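Local coordinates for protein ferritin (Ulva pertusa, PDB 3VNX) that probably oxidises ferrous iron and stores it as a mineral inside a hollow shell of 24 subunits, as ferritins do, at residues 51-56 / 107-112; 59-64 / 77-82. One frame throughout, in Å; residues are numbered along the deposited sequence. Where two conformers were deposited one is given.

Both contacts lie on helix 38-66, the first helix of the ferritin four-helix bundle, with their centres about 14 Å apart. Interaction 1 sets residues 51-56 against 107-112, in the long connection that runs between helices 73-99 and 123-151; interaction 2 sets 59-64, further along the same helix, against 77-82 of the antiparallel helix 73-99. In chain order 59-64 and 77-82 both fall between the two segments of interaction 1. The two contacts meet where P112 CG lies 3.7 Å from A60 CB. Both also reach a neighbouring subunit, another copy of the protein, so one helix joins the bundle, the connection and a subunit interface of the 24-chain shell.

Interaction 1: 51-56 / 107-112; sequences EYTISY and KPLAAP
L109 holds CG anti to its carbonyl carbon (chi1 -60°) and Y56 holds CG anti to its backbone N (chi1 -154°), and these two torsions set the leucine's branched end against the tyrosine ring. L109 CD1 lies over one face of that ring, offset toward the rim, 4.2 Å from Y56 CG. L109 CD1 also lies 4.1 Å from Y52 CD1, and so sits between two aromatics one helical turn apart. A leucine suits the place because its forked apolar end can put one methyl against both tyrosines while the other, CD2, lies 3.9 Å from T53 OG1. The Y56 ring meets the connection again further along, where the carbonyl A110 O lies in its plane at the edge, 3.8 Å from Y56 CD2. The P112 side chain runs roughly perpendicular to that of Y56, with P112 CD 3.6 Å from Y56 CE2. No direct hydrogen bond joins the segments; one water does, donating to T53 OG1 over 2.8 Å and accepting from the amide A110 N over 2.9 Å. T53 OG1 also bonds to N49 O, so this small hydroxyl serves both its own helix and the water. In a neighbouring subunit, another copy of the protein, Y52 OH bonds to H59 and Y56 OH to the carbonyl of K107, and Y52 meets Y56 of that subunit edge-to-face. A long, non-helical connection running along the outside of helix 38-66 and shared with a neighbour is characteristic of the ferritin four-helix bundle, whose BC loop spans the bundle's length at the twofold dimer interface.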
# COMPACT_ATOMS: atom_id res chain seq x y z
N GLU A 51 -4.80 28.74 -44.22
CA GLU A 51 -4.54 28.42 -42.82
C GLU A 51 -3.09 28.73 -42.54
O GLU A 51 -2.75 29.37 -41.52
CB GLU A 51 -4.82 26.94 -42.51
CG GLU A 51 -6.24 26.45 -42.81
CD GLU A 51 -7.31 26.93 -41.82
OE1 GLU A 51 -8.51 26.71 -42.10
OE2 GLU A 51 -6.98 27.52 -40.76
N TYR A 52 -2.24 28.29 -43.45
CA TYR A 52 -0.81 28.55 -43.31
C TYR A 52 -0.52 30.05 -43.22
O TYR A 52 0.29 30.46 -42.39
CB TYR A 52 0.01 27.87 -44.40
CG TYR A 52 1.11 26.97 -43.87
CD1 TYR A 52 2.05 27.47 -42.97
CD2 TYR A 52 1.22 25.64 -44.27
CE1 TYR A 52 3.07 26.66 -42.46
CE2 TYR A 52 2.24 24.81 -43.78
CZ TYR A 52 3.17 25.33 -42.87
OH TYR A 52 4.19 24.55 -42.37
N THR A 53 -1.19 30.87 -44.03
CA THR A 53 -1.00 32.33 -43.96
C THR A 53 -1.45 32.88 -42.62
O THR A 53 -0.74 33.66 -41.97
CB THR A 53 -1.77 33.08 -45.08
OG1 THR A 53 -1.20 32.78 -46.35
CG2 THR A 53 -1.71 34.58 -44.86
N ILE A 54 -2.65 32.47 -42.20
CA ILE A 54 -3.21 32.95 -40.93
C ILE A 54 -2.35 32.54 -39.72
O ILE A 54 -2.21 33.28 -38.75
CB ILE A 54 -4.66 32.47 -40.76
CG1 ILE A 54 -5.56 33.15 -41.80
CG2 ILE A 54 -5.15 32.73 -39.35
CD1 ILE A 54 -6.96 32.61 -41.79
N SER A 55 -1.77 31.35 -39.79
CA SER A 55 -0.83 30.93 -38.78
C SER A 55 0.33 31.92 -38.69
O SER A 55 0.77 32.29 -37.59
CB SER A 55 -0.31 29.53 -39.09
OG SER A 55 0.76 29.21 -38.25
N TYR A 56 0.82 32.37 -39.84
CA TYR A 56 1.99 33.25 -39.91
C TYR A 56 1.62 34.63 -39.35
O TYR A 56 2.38 35.24 -38.59
CB TYR A 56 2.44 33.35 -41.36
CG TYR A 56 3.91 33.67 -41.63
CD1 TYR A 56 4.93 32.97 -41.00
CD2 TYR A 56 4.26 34.65 -42.56
CE1 TYR A 56 6.27 33.25 -41.28
CE2 TYR A 56 5.59 34.94 -42.84
CZ TYR A 56 6.59 34.24 -42.21
OH TYR A 56 7.91 34.53 -42.50
N LYS A 107 2.17 27.07 -51.22
CA LYS A 107 2.26 28.32 -51.95
C LYS A 107 3.07 29.35 -51.18
O LYS A 107 3.46 29.12 -50.04
CB LYS A 107 0.84 28.81 -52.24
CG LYS A 107 0.03 27.82 -53.05
CD LYS A 107 -1.39 28.33 -53.28
CE LYS A 107 -2.03 27.68 -54.50
NZ LYS A 107 -3.46 28.08 -54.66
N PRO A 108 3.36 30.49 -51.81
CA PRO A 108 4.14 31.51 -51.09
C PRO A 108 3.36 32.11 -49.91
O PRO A 108 2.13 32.18 -49.92
CB PRO A 108 4.37 32.59 -52.16
CG PRO A 108 4.29 31.87 -53.45
CD PRO A 108 3.24 30.79 -53.24
N LEU A 109 4.09 32.54 -48.89
CA LEU A 109 3.49 33.26 -47.79
C LEU A 109 3.98 34.69 -47.84
O LEU A 109 5.19 34.94 -47.80
CB LEU A 109 3.87 32.63 -46.45
CG LEU A 109 3.48 31.16 -46.20
CD1 LEU A 109 3.52 30.88 -44.71
CD2 LEU A 109 2.10 30.84 -46.77
N ALA A 110 3.04 35.63 -47.95
CA ALA A 110 3.37 37.05 -47.89
C ALA A 110 3.81 37.46 -46.49
O ALA A 110 3.36 36.90 -45.48
CB ALA A 110 2.18 37.88 -48.34
N ALA A 111 4.69 38.46 -46.42
CA ALA A 111 5.08 39.06 -45.14
C ALA A 111 3.84 39.62 -44.47
O ALA A 111 3.09 40.36 -45.09
CB ALA A 111 6.06 40.16 -45.38
N PRO A 112 3.62 39.25 -43.19
CA PRO A 112 2.47 39.76 -42.43
C PRO A 112 2.76 41.15 -41.88
O PRO A 112 3.93 41.54 -41.85
CB PRO A 112 2.35 38.78 -41.27
CG PRO A 112 3.78 38.33 -41.04
CD PRO A 112 4.42 38.29 -42.40
O HOH W 1 0.27 34.88 -47.56

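Interaction 2: 59-64 / 77-82; sequences HALHSY and KFFKEA
The helical segments 59-64 and 77-82 run nearly antiparallel, 163° between their directions, and their axes come within 7.6 Å of each other. H62 and F79 mark the closest backbone approach, with CA atoms 4.9 Å apart and H62 CB only 3.9 Å from F79 CB. With the backbones this near, F79 turns its ring aside: CG stands anti to the carbonyl carbon (chi1 -73°), and the ring swings across L61. L61 CB then lies over one face, 3.9 Å from the ring centroid and 18° off its normal, a CH-pi contact, while L61 CD1 lies above the same face, out near F79 CE1. F78 CD2 lies over the opposite face, so the phenyl is held from both sides. L61 touches A127 and F79 touches M128, both of helix 123-151; flat and branched apolar groups here fill the interior of the ferritin four-helix bundle, between its first antiparallel pair and a third helix. An alanine in place of F79 would probably loosen this part of the core, since the face that receives L61 and the surface against M128 would both be lost.

The other flank of the pair is more polar. H62, with CG anti to its backbone N, lies alongside K80, pointing the same way, and K80 CB packs over one face of the imidazole, 4.1 Å from its centroid, a CH-pi contact. H62 ND1 is hydrogen-bonded to A76 O, which helps fix the ring's rotation. K80 bends at chi2 and chi4, passing its CD 4.0 Å from H59 NE2 while its ammonium pairs with D84; a long, flexible lysine can thus pack with its methylenes and keep its charge matched. H59 bonds through ND1 to Y52 and through NE2 to H91, both of a neighbouring subunit, another copy of the protein.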
# COMPACT_ATOMS: atom_id res chain seq x y z
N HIS A 59 1.46 34.49 -35.74
CA HIS A 59 2.80 34.48 -35.18
C HIS A 59 3.35 35.91 -35.10
O HIS A 59 4.05 36.27 -34.14
CB HIS A 59 3.73 33.58 -35.99
CG HIS A 59 4.83 32.98 -35.17
ND1 HIS A 59 5.67 32.00 -35.66
CD2 HIS A 59 5.21 33.20 -33.89
CE1 HIS A 59 6.53 31.66 -34.72
NE2 HIS A 59 6.27 32.38 -33.63
N ALA A 60 3.02 36.73 -36.10
CA ALA A 60 3.45 38.13 -36.06
C ALA A 60 2.78 38.88 -34.89
O ALA A 60 3.43 39.67 -34.18
CB ALA A 60 3.16 38.82 -37.40
N LEU A 61 1.50 38.60 -34.67
CA LEU A 61 0.78 39.22 -33.56
C LEU A 61 1.44 38.87 -32.25
O LEU A 61 1.58 39.70 -31.35
CB LEU A 61 -0.67 38.76 -33.56
CG LEU A 61 -1.51 39.56 -34.56
CD1 LEU A 61 -2.83 38.86 -34.88
CD2 LEU A 61 -1.73 40.96 -34.02
N HIS A 62 1.87 37.62 -32.16
CA HIS A 62 2.56 37.17 -30.97
C HIS A 62 3.80 38.02 -30.70
O HIS A 62 4.03 38.47 -29.56
CB HIS A 62 2.96 35.70 -31.11
CG HIS A 62 4.07 35.31 -30.19
ND1 HIS A 62 3.87 35.06 -28.85
CD2 HIS A 62 5.40 35.16 -30.41
CE1 HIS A 62 5.03 34.76 -28.29
NE2 HIS A 62 5.97 34.81 -29.22
N SER A 63 4.61 38.23 -31.73
CA SER A 63 5.84 38.98 -31.54
C SER A 63 5.55 40.42 -31.15
O SER A 63 6.31 41.04 -30.41
CB SER A 63 6.72 38.93 -32.79
OG SER A 63 7.43 37.70 -32.84
N TYR A 64 4.43 40.94 -31.63
CA TYR A 64 4.06 42.29 -31.26
C TYR A 64 3.81 42.39 -29.74
O TYR A 64 4.40 43.23 -29.06
CB TYR A 64 2.88 42.82 -32.09
CG TYR A 64 2.46 44.20 -31.64
CD1 TYR A 64 3.13 45.34 -32.09
CD2 TYR A 64 1.43 44.36 -30.71
CE1 TYR A 64 2.77 46.60 -31.66
CE2 TYR A 64 1.06 45.63 -30.26
CZ TYR A 64 1.73 46.74 -30.74
OH TYR A 64 1.38 48.00 -30.30
N LYS A 77 1.02 34.80 -25.62
CA LYS A 77 0.88 33.35 -25.51
C LYS A 77 -0.30 32.90 -26.35
O LYS A 77 -0.22 31.94 -27.15
CB LYS A 77 0.70 32.96 -24.05
CG LYS A 77 0.38 31.50 -23.78
CD LYS A 77 0.47 31.19 -22.27
CE LYS A 77 -0.02 29.78 -21.92
NZ LYS A 77 -1.47 29.57 -22.26
N PHE A 78 -1.41 33.62 -26.18
CA PHE A 78 -2.62 33.36 -26.94
C PHE A 78 -2.34 33.30 -28.44
O PHE A 78 -2.82 32.40 -29.14
CB PHE A 78 -3.66 34.45 -26.67
CG PHE A 78 -4.91 34.27 -27.45
CD1 PHE A 78 -5.94 33.47 -26.97
CD2 PHE A 78 -5.07 34.90 -28.68
CE1 PHE A 78 -7.11 33.29 -27.68
CE2 PHE A 78 -6.23 34.74 -29.41
CZ PHE A 78 -7.26 33.93 -28.91
N PHE A 79 -1.55 34.24 -28.95
CA PHE A 79 -1.30 34.25 -30.38
C PHE A 79 -0.32 33.18 -30.83
O PHE A 79 -0.45 32.65 -31.93
CB PHE A 79 -0.93 35.64 -30.89
CG PHE A 79 -2.10 36.56 -30.93
CD1 PHE A 79 -3.21 36.25 -31.71
CD2 PHE A 79 -2.11 37.73 -30.18
CE1 PHE A 79 -4.31 37.08 -31.76
CE2 PHE A 79 -3.21 38.57 -30.22
CZ PHE A 79 -4.31 38.26 -31.01
N LYS A 80 0.66 32.85 -29.99
CA LYS A 80 1.54 31.75 -30.34
C LYS A 80 0.72 30.47 -30.49
O LYS A 80 0.90 29.71 -31.45
CB LYS A 80 2.68 31.58 -29.33
CG LYS A 80 3.55 30.34 -29.60
CD LYS A 80 4.04 30.28 -31.06
CE LYS A 80 5.22 29.31 -31.24
NZ LYS A 80 4.87 27.90 -30.93
N GLU A 81 -0.19 30.24 -29.54
CA GLU A 81 -1.04 29.05 -29.58
C GLU A 81 -1.95 29.08 -30.81
O GLU A 81 -2.04 28.11 -31.56
CB GLU A 81 -1.84 28.93 -28.29
CG GLU A 81 -0.97 28.63 -27.07
CD GLU A 81 -1.68 28.83 -25.75
OE1 GLU A 81 -2.80 29.41 -25.74
OE2 GLU A 81 -1.11 28.42 -24.72
N ALA A 82 -2.61 30.21 -31.03
CA ALA A 82 -3.44 30.33 -32.22
C ALA A 82 -2.60 30.03 -33.47
O ALA A 82 -3.07 29.36 -34.40
CB ALA A 82 -4.09 31.71 -32.32